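Local coordinates for membrane protein, putative (Geobacter sulfurreducens PCA, PDB 2QYB) that is the GAF domain of a larger putative membrane protein of the sodium:solute symporter family, for which transport and phosphatase activities are only inferred, at residues I20-L25 with A38-V43; L28-F33 with S53-G58; I75-A78 with L84-V87; A111-S116 with N143-L148; P121-L126 with Q151-V156. One frame throughout, in Å; residues are numbered along the deposited sequence.

Contact 1: I20-L25 with A38-V43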
# COMPACT_ATOMS: atom_id res chain seq x y z
N ILE A 20 2.21 4.44 5.52
CA ILE A 20 2.15 3.27 6.40
C ILE A 20 1.15 3.52 7.52
O ILE A 20 0.39 2.62 7.88
CB ILE A 20 3.55 2.97 7.03
CG1 ILE A 20 4.56 2.55 5.93
CG2 ILE A 20 3.42 1.89 8.12
CD1 ILE A 20 6.06 2.72 6.30
N ILE A 21 1.16 4.73 8.07
CA ILE A 21 0.17 5.12 9.03
C ILE A 21 -1.23 4.92 8.42
O ILE A 21 -2.09 4.23 9.02
CB ILE A 21 0.41 6.59 9.51
CG1 ILE A 21 1.55 6.66 10.53
CG2 ILE A 21 -0.82 7.19 10.19
CD1 ILE A 21 2.01 8.09 10.80
N MSE A 22 -1.47 5.48 7.21
CA MSE A 22 -2.81 5.40 6.57
C MSE A 22 -3.19 3.97 6.30
O MSE A 22 -4.26 3.54 6.68
CB MSE A 22 -2.88 6.16 5.27
CG MSE A 22 -2.62 7.61 5.41
SE MSE A 22 -2.93 8.73 3.78
CE MSE A 22 -1.54 8.05 2.53
N ASP A 23 -2.32 3.25 5.62
CA ASP A 23 -2.60 1.85 5.31
C ASP A 23 -2.91 1.01 6.56
O ASP A 23 -3.77 0.16 6.50
CB ASP A 23 -1.40 1.22 4.55
CG ASP A 23 -1.36 1.64 3.04
OD1 ASP A 23 -2.07 2.55 2.58
OD2 ASP A 23 -0.59 1.04 2.30
N ASP A 24 -2.16 1.20 7.65
CA ASP A 24 -2.36 0.42 8.89
C ASP A 24 -3.69 0.76 9.48
O ASP A 24 -4.41 -0.10 9.97
CB ASP A 24 -1.26 0.68 9.96
CG ASP A 24 0.08 0.09 9.61
OD1 ASP A 24 0.17 -0.68 8.62
OD2 ASP A 24 1.08 0.42 10.33
N LEU A 25 -4.04 2.03 9.46
CA LEU A 25 -5.33 2.43 10.04
C LEU A 25 -6.50 1.83 9.30
O LEU A 25 -7.38 1.30 9.91
CB LEU A 25 -5.44 3.97 10.17
CG LEU A 25 -4.63 4.51 11.39
CD1 LEU A 25 -4.40 6.02 11.35
CD2 LEU A 25 -5.26 4.11 12.73
N ALA A 38 -12.25 0.30 2.13
CA ALA A 38 -12.02 1.62 2.67
C ALA A 38 -11.01 2.30 1.76
O ALA A 38 -10.03 1.69 1.37
CB ALA A 38 -11.46 1.56 4.15
N VAL A 39 -11.22 3.57 1.45
CA VAL A 39 -10.34 4.30 0.57
C VAL A 39 -10.07 5.67 1.22
O VAL A 39 -10.97 6.27 1.77
CB VAL A 39 -10.94 4.46 -0.91
CG1 VAL A 39 -9.94 5.04 -1.85
CG2 VAL A 39 -11.44 3.14 -1.47
N ILE A 40 -8.82 6.12 1.21
CA ILE A 40 -8.47 7.53 1.49
C ILE A 40 -8.09 8.20 0.14
O ILE A 40 -7.27 7.68 -0.60
CB ILE A 40 -7.29 7.65 2.48
CG1 ILE A 40 -7.72 7.20 3.88
CG2 ILE A 40 -6.73 9.07 2.52
CD1 ILE A 40 -6.56 6.73 4.74
N ARG A 41 -8.71 9.34 -0.16
CA ARG A 41 -8.28 10.20 -1.23
C ARG A 41 -7.79 11.53 -0.65
O ARG A 41 -8.36 12.03 0.33
CB ARG A 41 -9.42 10.49 -2.21
CG ARG A 41 -9.95 9.26 -2.87
CD ARG A 41 -11.03 9.64 -3.85
NE ARG A 41 -11.39 8.51 -4.71
CZ ARG A 41 -12.14 7.47 -4.33
NH1 ARG A 41 -12.60 7.36 -3.08
NH2 ARG A 41 -12.42 6.51 -5.19
N LEU A 42 -6.75 12.09 -1.28
CA LEU A 42 -6.23 13.41 -0.93
C LEU A 42 -6.21 14.28 -2.16
O LEU A 42 -5.97 13.82 -3.26
CB LEU A 42 -4.83 13.29 -0.31
CG LEU A 42 -4.72 12.44 0.97
CD1 LEU A 42 -3.26 12.26 1.55
CD2 LEU A 42 -5.69 12.94 2.03
N VAL A 43 -6.47 15.57 -1.97
CA VAL A 43 -6.40 16.48 -3.07
C VAL A 43 -4.95 16.62 -3.50
O VAL A 43 -4.06 16.71 -2.66
CB VAL A 43 -7.01 17.86 -2.74
CG1 VAL A 43 -7.02 18.69 -4.00
CG2 VAL A 43 -8.43 17.73 -2.26
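Met22, modelled as selenomethionine, reaches from helix 10-32 to strand 37-43, meeting Ile40 and Leu42 with successive parts of its chain. Nearest the helix, Met22 CB packs on Ile40 CD1 at 3.8 Å. Farther out, Met22 SE rests 4.0 Å from Ile40 CG2, the other branch of the same isoleucine, and 4.2 Å from Leu42 CD1. The two branches of Ile40 thus divide the work: CD1 takes the root of the Met22 chain and CG2 its heavy atom. A bend at the last torsion of Met22 (chi3 -66°) turns CE off the line of the chain once the selenium has reached the two strand residues. Ile40 and Leu42 alternate with Arg41, whose side chain leaves the other face of the sheet, where Arg41 NH2 is hydrogen-bonded to Ala63 O and Lys65 O. This is the apolar layer of a GAF domain, in which the first and last helices lie together on one face of an antiparallel sheet. Leu152 of the last helix, 139-158, touches both Met22 and Ile40, while Val156 covers Leu42. Leu16 of the second subunit also packs on Met22, bringing the subunit interface close to this buried core.

Contact 2: L28-F33 with S53-G58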
# COMPACT_ATOMS: atom_id res chain seq x y z
N LEU A 28 -6.72 -1.86 10.13
CA LEU A 28 -7.29 -2.12 11.49
C LEU A 28 -8.81 -1.90 11.49
O LEU A 28 -9.58 -2.66 12.07
CB LEU A 28 -6.61 -1.26 12.55
CG LEU A 28 -5.12 -1.47 12.90
CD1 LEU A 28 -4.69 -0.30 13.76
CD2 LEU A 28 -4.80 -2.78 13.62
N LEU A 29 -9.24 -0.87 10.81
CA LEU A 29 -10.68 -0.59 10.62
C LEU A 29 -11.42 -1.79 10.00
O LEU A 29 -12.49 -2.16 10.45
CB LEU A 29 -10.80 0.57 9.66
CG LEU A 29 -11.91 1.61 9.64
CD1 LEU A 29 -12.06 2.10 8.14
CD2 LEU A 29 -13.15 1.14 10.22
N LEU A 30 -10.83 -2.40 8.97
CA LEU A 30 -11.51 -3.50 8.27
C LEU A 30 -11.51 -4.73 9.15
O LEU A 30 -12.49 -5.42 9.22
CB LEU A 30 -10.94 -3.76 6.85
CG LEU A 30 -11.75 -3.03 5.76
CD1 LEU A 30 -11.87 -1.56 6.13
CD2 LEU A 30 -11.19 -3.20 4.29
N LYS A 31 -10.42 -4.97 9.89
CA LYS A 31 -10.41 -6.01 10.92
C LYS A 31 -11.53 -5.86 11.97
O LYS A 31 -12.16 -6.83 12.34
CB LYS A 31 -9.06 -6.03 11.65
CG LYS A 31 -8.02 -6.99 11.10
CD LYS A 31 -7.80 -8.20 12.02
CE LYS A 31 -7.27 -7.82 13.45
NZ LYS A 31 -6.18 -6.75 13.50
N GLU A 32 -11.72 -4.65 12.48
CA GLU A 32 -12.59 -4.45 13.66
C GLU A 32 -14.08 -4.39 13.26
O GLU A 32 -14.97 -4.68 14.07
CB GLU A 32 -12.17 -3.18 14.43
CG GLU A 32 -12.97 -2.96 15.75
CD GLU A 32 -12.46 -1.80 16.63
OE1 GLU A 32 -11.31 -1.39 16.42
OE2 GLU A 32 -13.20 -1.30 17.52
N PHE A 33 -14.36 -3.98 12.03
CA PHE A 33 -15.75 -3.73 11.62
C PHE A 33 -16.13 -4.44 10.35
O PHE A 33 -15.27 -4.84 9.55
CB PHE A 33 -16.02 -2.24 11.48
CG PHE A 33 -15.79 -1.45 12.75
CD1 PHE A 33 -16.73 -1.46 13.77
CD2 PHE A 33 -14.65 -0.67 12.91
CE1 PHE A 33 -16.55 -0.73 14.94
CE2 PHE A 33 -14.45 0.07 14.09
CZ PHE A 33 -15.40 0.03 15.10
N SER A 53 -4.58 5.60 -0.48
CA SER A 53 -4.52 4.48 0.41
C SER A 53 -5.83 3.75 0.34
O SER A 53 -6.84 4.35 0.12
CB SER A 53 -4.26 4.96 1.84
OG SER A 53 -4.25 3.87 2.74
N TYR A 54 -5.82 2.46 0.56
CA TYR A 54 -7.05 1.66 0.51
C TYR A 54 -6.81 0.29 1.14
O TYR A 54 -5.69 -0.18 1.18
CB TYR A 54 -7.53 1.50 -0.94
CG TYR A 54 -6.69 0.57 -1.71
CD1 TYR A 54 -5.70 1.02 -2.58
CD2 TYR A 54 -6.88 -0.80 -1.56
CE1 TYR A 54 -4.91 0.10 -3.28
CE2 TYR A 54 -6.11 -1.70 -2.22
CZ TYR A 54 -5.13 -1.27 -3.08
OH TYR A 54 -4.44 -2.25 -3.71
N SER A 55 -7.85 -0.33 1.66
CA SER A 55 -7.74 -1.67 2.23
C SER A 55 -8.99 -2.45 1.80
O SER A 55 -9.99 -1.86 1.55
CB SER A 55 -7.59 -1.63 3.77
OG SER A 55 -7.42 -2.94 4.33
N GLY A 56 -8.90 -3.77 1.71
CA GLY A 56 -9.99 -4.58 1.18
C GLY A 56 -9.92 -4.69 -0.34
O GLY A 56 -9.04 -4.13 -1.00
N LYS A 57 -10.88 -5.40 -0.90
CA LYS A 57 -10.92 -5.64 -2.34
C LYS A 57 -12.05 -4.84 -2.98
O LYS A 57 -13.01 -4.53 -2.33
CB LYS A 57 -11.03 -7.15 -2.65
CG LYS A 57 -11.86 -7.99 -1.65
CD LYS A 57 -11.89 -9.47 -2.03
CE LYS A 57 -13.26 -10.10 -1.74
NZ LYS A 57 -13.15 -11.54 -1.34
N GLY A 58 -11.89 -4.49 -4.25
CA GLY A 58 -12.81 -3.60 -4.99
C GLY A 58 -12.17 -2.32 -5.55
O GLY A 58 -12.83 -1.57 -6.27
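Ser55 OG is hydrogen-bonded to Asn27 OD1, three residues before Leu30 on helix 10-32, and Leu30 CD2 lies 3.8 Å from the same hydroxyl oxygen. The polar link and the methyl contact together join the C-terminal end of the first GAF-domain helix to strand 49-56, an outer strand of the antiparallel sheet. Ser55 OG stands anti to its own backbone nitrogen (chi1 -177°), which directs the hydroxyl to the helix, while the Ser55 backbone pairs with Ala38 of strand 37-43. Leu30 carries the apolar half of the contact through a single branch. Its CD2 comes down over the flat face of the Ser55-Gly56 peptide group, 3.3 Å from Ser55 O and 3.5 Å from Gly56 N. Carbon thus covers the peptide without bonding to it. Ala38 and Leu35 also touch the Leu30 side chain, the former from the neighbouring strand. Gly56 suits this spot on two counts. With phi at 87° and psi at -179°, any beta carbon would be jammed against the carbonyl oxygen of Ser55, and in the direction such an atom would take it would also end about 2.8 Å from Leu30 CD2.

Contact 3: I75-A78 with L84-V87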
# COMPACT_ATOMS: atom_id res chain seq x y z
N ILE A 75 -19.56 11.68 -3.08
CA ILE A 75 -18.21 11.99 -2.65
C ILE A 75 -17.80 13.46 -2.91
O ILE A 75 -17.17 14.10 -2.08
CB ILE A 75 -17.21 11.02 -3.32
CG1 ILE A 75 -15.83 11.15 -2.66
CG2 ILE A 75 -17.15 11.26 -4.86
CD1 ILE A 75 -14.93 10.03 -3.01
N GLY A 76 -18.19 14.00 -4.04
CA GLY A 76 -18.00 15.42 -4.32
C GLY A 76 -18.80 16.31 -3.39
O GLY A 76 -18.36 17.39 -3.00
N GLU A 77 -20.00 15.84 -3.03
CA GLU A 77 -20.87 16.60 -2.16
C GLU A 77 -20.31 16.61 -0.75
O GLU A 77 -20.37 17.61 -0.06
CB GLU A 77 -22.31 16.05 -2.19
CG GLU A 77 -23.33 16.69 -1.18
CD GLU A 77 -23.40 18.22 -1.27
OE1 GLU A 77 -22.90 18.76 -2.28
OE2 GLU A 77 -23.93 18.88 -0.34
N ALA A 78 -19.73 15.50 -0.32
CA ALA A 78 -19.11 15.44 1.00
C ALA A 78 -17.92 16.38 1.11
O ALA A 78 -17.73 17.10 2.10
CB ALA A 78 -18.70 14.01 1.33
N LEU A 84 -20.36 14.90 6.05
CA LEU A 84 -20.41 13.52 5.68
C LEU A 84 -21.67 13.21 4.90
O LEU A 84 -22.68 13.89 5.03
CB LEU A 84 -20.24 12.61 6.90
CG LEU A 84 -21.29 12.70 7.98
CD1 LEU A 84 -22.47 11.82 7.64
CD2 LEU A 84 -20.63 12.31 9.30
N GLN A 85 -21.57 12.19 4.07
CA GLN A 85 -22.66 11.69 3.27
C GLN A 85 -22.69 10.18 3.45
O GLN A 85 -21.63 9.50 3.42
CB GLN A 85 -22.36 11.99 1.80
CG GLN A 85 -22.05 13.44 1.50
CD GLN A 85 -23.26 14.33 1.72
OE1 GLN A 85 -24.29 14.18 1.04
NE2 GLN A 85 -23.14 15.26 2.68
N PHE A 86 -23.87 9.60 3.66
CA PHE A 86 -23.91 8.12 3.77
C PHE A 86 -25.22 7.54 3.24
O PHE A 86 -26.19 8.24 3.15
CB PHE A 86 -23.65 7.65 5.22
CG PHE A 86 -24.67 8.11 6.18
CD1 PHE A 86 -25.77 7.31 6.49
CD2 PHE A 86 -24.57 9.38 6.76
CE1 PHE A 86 -26.75 7.78 7.38
CE2 PHE A 86 -25.55 9.85 7.66
CZ PHE A 86 -26.63 9.06 7.96
N VAL A 87 -25.19 6.26 2.87
CA VAL A 87 -26.35 5.49 2.42
C VAL A 87 -26.36 4.21 3.26
O VAL A 87 -25.41 3.41 3.22
CB VAL A 87 -26.34 5.20 0.87
CG1 VAL A 87 -27.46 4.28 0.44
CG2 VAL A 87 -26.42 6.48 0.09
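Gln85 turns its side chain to helix 74-81 and touches two consecutive helix residues, Ala78 with its aliphatic part and Glu77 with its amide. The contact closes a short helix-to-strand connection of the GAF domain, bringing the helix back beside strand 85-87, an outer strand of the sheet. Gln85 CG sits 3.4 Å from Ala78 CB and 3.6 Å from Ala78 CA, a tight carbon contact. Beyond CG the chain bends sharply (chi2 -67°), and the amide folds along the helix surface instead of standing out from it. Glu77 then covers the flat face of that amide with its CG, 3.7 Å from Gln85 CD and 3.5 Å from Gln85 OE1. Carboxylate and amide planes are almost perpendicular, 88° apart. The nearest Glu77 atom is the methylene CG, not the carboxylate.

In the next shell, the backbone of Gln85 pairs with His112 on strand 109-115, fixing where the side chain starts. Ala78 is backed by Ile125 and by the His112 side chain. The amide is also held by the chain just before the strand: Gln85 NE2 is hydrogen-bonded to Arg83 O, two residues back. Replacing Gln85 by an alanine would probably remove the Gln85 part of the packing on Ala78 CB and Glu77 CG and leave Arg83 O without its side-chain donor. On the helix, Ser81 OG is hydrogen-bonded to Glu77 O.

Contact 4: A111-S116 with N143-L148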
# COMPACT_ATOMS: atom_id res chain seq x y z
N ALA A 111 -20.34 5.14 3.13
CA ALA A 111 -20.20 6.48 3.76
C ALA A 111 -18.97 7.21 3.20
O ALA A 111 -17.97 6.58 2.88
CB ALA A 111 -20.09 6.36 5.28
N HIS A 112 -19.10 8.53 3.04
CA HIS A 112 -17.99 9.42 2.70
C HIS A 112 -17.81 10.48 3.78
O HIS A 112 -18.74 11.20 4.10
CB HIS A 112 -18.20 10.06 1.32
CG HIS A 112 -18.25 9.07 0.20
ND1 HIS A 112 -19.41 8.71 -0.44
CD2 HIS A 112 -17.26 8.36 -0.38
CE1 HIS A 112 -19.14 7.83 -1.38
NE2 HIS A 112 -17.84 7.60 -1.38
N ILE A 113 -16.59 10.57 4.32
CA ILE A 113 -16.29 11.37 5.49
C ILE A 113 -15.16 12.30 5.15
O ILE A 113 -14.07 11.85 4.79
CB ILE A 113 -15.85 10.49 6.69
CG1 ILE A 113 -16.93 9.44 7.00
CG2 ILE A 113 -15.49 11.38 7.93
CD1 ILE A 113 -16.45 8.05 6.62
N PRO A 114 -15.40 13.62 5.29
CA PRO A 114 -14.34 14.58 4.98
C PRO A 114 -13.15 14.42 5.91
O PRO A 114 -13.29 14.03 7.10
CB PRO A 114 -15.02 15.94 5.19
CG PRO A 114 -16.45 15.68 5.11
CD PRO A 114 -16.62 14.30 5.74
N ILE A 115 -11.97 14.68 5.35
CA ILE A 115 -10.73 14.61 6.13
C ILE A 115 -10.25 16.06 6.25
O ILE A 115 -9.85 16.70 5.27
CB ILE A 115 -9.69 13.70 5.48
CG1 ILE A 115 -10.14 12.25 5.45
CG2 ILE A 115 -8.32 13.83 6.20
CD1 ILE A 115 -9.14 11.36 4.65
N SER A 116 -10.37 16.59 7.46
CA SER A 116 -10.04 17.97 7.73
C SER A 116 -9.60 18.12 9.16
O SER A 116 -10.05 17.42 10.07
CB SER A 116 -11.25 18.88 7.51
OG SER A 116 -12.37 18.37 8.23
N ASN A 143 -19.42 8.49 14.66
CA ASN A 143 -18.55 9.12 15.61
C ASN A 143 -17.11 8.63 15.39
O ASN A 143 -16.17 9.41 15.25
CB ASN A 143 -18.98 8.75 17.05
CG ASN A 143 -20.04 9.69 17.66
OD1 ASN A 143 -20.43 9.52 18.84
ND2 ASN A 143 -20.52 10.67 16.88
N LEU A 144 -16.96 7.31 15.36
CA LEU A 144 -15.67 6.69 15.30
C LEU A 144 -14.96 7.00 13.96
O LEU A 144 -13.76 7.26 13.95
CB LEU A 144 -15.79 5.17 15.56
CG LEU A 144 -14.52 4.32 15.37
CD1 LEU A 144 -14.30 3.26 16.47
CD2 LEU A 144 -14.49 3.63 13.98
N LEU A 145 -15.73 7.03 12.87
CA LEU A 145 -15.15 7.36 11.54
C LEU A 145 -14.61 8.79 11.48
O LEU A 145 -13.55 9.06 10.92
CB LEU A 145 -16.19 7.11 10.44
CG LEU A 145 -16.54 5.63 10.32
CD1 LEU A 145 -17.76 5.43 9.44
CD2 LEU A 145 -15.30 4.74 9.89
N GLU A 146 -15.35 9.71 12.09
CA GLU A 146 -14.92 11.08 12.17
C GLU A 146 -13.70 11.18 13.05
O GLU A 146 -12.82 12.01 12.81
CB GLU A 146 -16.05 11.97 12.72
CG GLU A 146 -17.16 12.14 11.72
CD GLU A 146 -18.24 13.11 12.20
OE1 GLU A 146 -19.08 12.71 13.07
OE2 GLU A 146 -18.25 14.28 11.65
N SER A 147 -13.60 10.33 14.07
CA SER A 147 -12.36 10.34 14.89
C SER A 147 -11.20 9.81 14.04
O SER A 147 -10.12 10.43 13.95
CB SER A 147 -12.49 9.52 16.17
OG SER A 147 -13.29 10.17 17.11
N LEU A 148 -11.41 8.68 13.40
CA LEU A 148 -10.41 8.16 12.50
C LEU A 148 -9.96 9.30 11.52
O LEU A 148 -8.76 9.51 11.29
CB LEU A 148 -10.96 6.92 11.75
CG LEU A 148 -10.01 5.86 11.07
CD1 LEU A 148 -10.69 5.18 9.93
CD2 LEU A 148 -8.59 6.32 10.65
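Ile113 places CG1 anti to its carbonyl carbon (chi1 -56°) and CG2 anti to its backbone nitrogen, which spreads the two branches over neighbouring residues of helix 139-158: CD1 reaches Leu145, and CG2 reaches Glu146. The second torsion of Ile113, 109°, lies well away from a staggered value and swings the terminal methyl in beside the leucine. There Ile113 CD1 is 3.9 Å from Leu145 CB and 4.1 Å from Leu145 CD1, touching the base and one tip of the same side chain. The two side chains cross at about a right angle, and of the isoleucine CD1 alone comes within 4.2 Å of Leu145. Glu146 offers only its aliphatic stem, Glu146 CG standing 4.2 Å from Ile113 CG2 at the margin where the helix faces the surface.

The segments are closest at Ile113 and Glu146, whose CA atoms are 6.8 Å apart. Strand 109-115 lies between strands 124-130 and 85-87 in the GAF sheet, and the long last helix of the domain runs over it. Ile113 pairs through its backbone with Leu126 and also touches Ala149, the next turn of the helix. His112 points to the other face, where Ile75 and Ala78 of helix 74-81 cover it. Adhesion here is wholly apolar across the two segments: methyl and methylene groups alone meet between helix and strand, while Glu146, an exposed residue, contributes its CG and no polar bond to Ile113.

Contact 5: P121-L126 with Q151-V156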
# COMPACT_ATOMS: atom_id res chain seq x y z
N PRO A 121 -10.64 23.73 5.89
CA PRO A 121 -11.24 23.12 4.73
C PRO A 121 -10.67 21.71 4.55
O PRO A 121 -9.49 21.50 4.77
CB PRO A 121 -10.86 24.05 3.56
CG PRO A 121 -10.05 25.20 4.15
CD PRO A 121 -9.73 24.86 5.55
N PRO A 122 -11.52 20.76 4.16
CA PRO A 122 -11.10 19.40 3.96
C PRO A 122 -10.07 19.31 2.86
O PRO A 122 -10.12 20.08 1.90
CB PRO A 122 -12.39 18.67 3.55
CG PRO A 122 -13.27 19.71 3.02
CD PRO A 122 -12.95 20.92 3.88
N PHE A 123 -9.14 18.38 3.06
CA PHE A 123 -8.13 18.09 2.06
C PHE A 123 -8.13 16.66 1.52
O PHE A 123 -7.23 16.27 0.76
CB PHE A 123 -6.73 18.51 2.55
CG PHE A 123 -6.31 17.91 3.86
CD1 PHE A 123 -6.22 18.71 5.00
CD2 PHE A 123 -5.93 16.60 3.94
CE1 PHE A 123 -5.80 18.18 6.20
CE2 PHE A 123 -5.51 16.08 5.15
CZ PHE A 123 -5.45 16.86 6.27
N GLY A 124 -9.19 15.92 1.89
CA GLY A 124 -9.45 14.58 1.42
C GLY A 124 -10.79 14.01 1.88
O GLY A 124 -11.55 14.66 2.58
N ILE A 125 -11.05 12.77 1.43
CA ILE A 125 -12.22 11.98 1.81
C ILE A 125 -11.83 10.55 2.27
O ILE A 125 -11.03 9.90 1.67
CB ILE A 125 -13.22 11.88 0.64
CG1 ILE A 125 -13.79 13.28 0.32
CG2 ILE A 125 -14.37 10.97 0.97
CD1 ILE A 125 -14.68 13.92 1.45
N LEU A 126 -12.39 10.12 3.38
CA LEU A 126 -12.34 8.76 3.79
C LEU A 126 -13.66 8.15 3.35
O LEU A 126 -14.69 8.57 3.83
CB LEU A 126 -12.18 8.68 5.33
CG LEU A 126 -12.43 7.32 5.96
CD1 LEU A 126 -11.43 6.28 5.38
CD2 LEU A 126 -12.47 7.35 7.56
N GLN A 151 -7.71 12.01 12.90
CA GLN A 151 -6.35 11.51 13.18
C GLN A 151 -5.54 11.36 11.88
O GLN A 151 -4.32 11.60 11.87
CB GLN A 151 -6.39 10.20 13.98
CG GLN A 151 -6.99 10.36 15.41
CD GLN A 151 -6.46 9.34 16.42
OE1 GLN A 151 -6.87 9.31 17.61
NE2 GLN A 151 -5.53 8.49 15.95
N LEU A 152 -6.24 11.01 10.78
CA LEU A 152 -5.64 11.07 9.45
C LEU A 152 -5.32 12.51 9.05
O LEU A 152 -4.22 12.79 8.58
CB LEU A 152 -6.57 10.42 8.40
CG LEU A 152 -6.72 8.88 8.47
CD1 LEU A 152 -8.02 8.46 7.79
CD2 LEU A 152 -5.50 8.18 7.87
N ALA A 153 -6.27 13.41 9.22
CA ALA A 153 -6.03 14.82 8.91
C ALA A 153 -4.77 15.35 9.63
O ALA A 153 -3.91 16.09 9.05
CB ALA A 153 -7.24 15.67 9.26
N GLN A 154 -4.64 14.95 10.88
CA GLN A 154 -3.51 15.39 11.65
C GLN A 154 -2.20 14.90 11.05
O GLN A 154 -1.25 15.69 10.88
CB GLN A 154 -3.61 14.93 13.09
CG GLN A 154 -2.57 15.56 13.97
CD GLN A 154 -2.67 17.07 13.96
OE1 GLN A 154 -3.31 17.65 14.84
NE2 GLN A 154 -2.05 17.72 12.95
N ALA A 155 -2.17 13.60 10.72
CA ALA A 155 -0.97 12.95 10.21
C ALA A 155 -0.52 13.56 8.87
O ALA A 155 0.68 13.71 8.63
CB ALA A 155 -1.20 11.47 10.07
N VAL A 156 -1.47 13.91 8.01
CA VAL A 156 -1.14 14.53 6.71
C VAL A 156 -0.48 15.91 6.90
O VAL A 156 0.61 16.19 6.37
CB VAL A 156 -2.40 14.68 5.83
CG1 VAL A 156 -2.12 15.55 4.63
CG2 VAL A 156 -2.91 13.30 5.41
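Phe123 and Gly124 both face Ile115 across the sheet, a classic beta bulge opposite strand 109-115, and Phe123 CA stands 7.9 Å from Ala153 CA on the last helix of the GAF domain. With psi near 10° Phe123 departs from extended geometry. Its ring takes the crowded position between backbone N and carbonyl carbon (chi1 55°) and projects at the helix. There the far rim does the touching. Phe123 CZ lies 3.3 Å from Ala153 O, which meets the ring at its edge and near its plane, and 3.7 Å from Ala153 CB. One atom round, Phe123 CE2 packs on Val156 CG1 at 3.5 Å, the methyl approaching obliquely. Leu42 and Ile115 also touch the phenyl group, and Met12 of the second subunit packs on Val156. A serine in place of Phe123 would probably open a gap between bulge and helix, removing the aromatic part of the packing on Ala153 and Val156. The carbonyl oxygen meets the weakly positive C-H edge of the ring, an approach probably mildly favourable, while Val156 and Ala153 CB add apolar packing.

Overall arrangement
All five contacts join helices to one antiparallel sheet. Contacts 1, 2, 4 and 5 lie on the face covered by helices 10-32 and 139-158; contact 3 lies on the other, where relatives of the GAF fold commonly form their ligand pocket, though no ligand is identified here. Contacts 1 and 5, centres 9 Å apart, adjoin through paired strands and through Ile40 CD1 against Leu152 CD2. Contacts 4 and 5, also 9 Å apart between centres, share helix 139-158; contacts 1 and 2, 10 Å apart, share helix 10-32 and are tied by Asp23 OD1 to Ser53 OG. Contacts 2 and 3 are farthest separated, about 19 Å between centres.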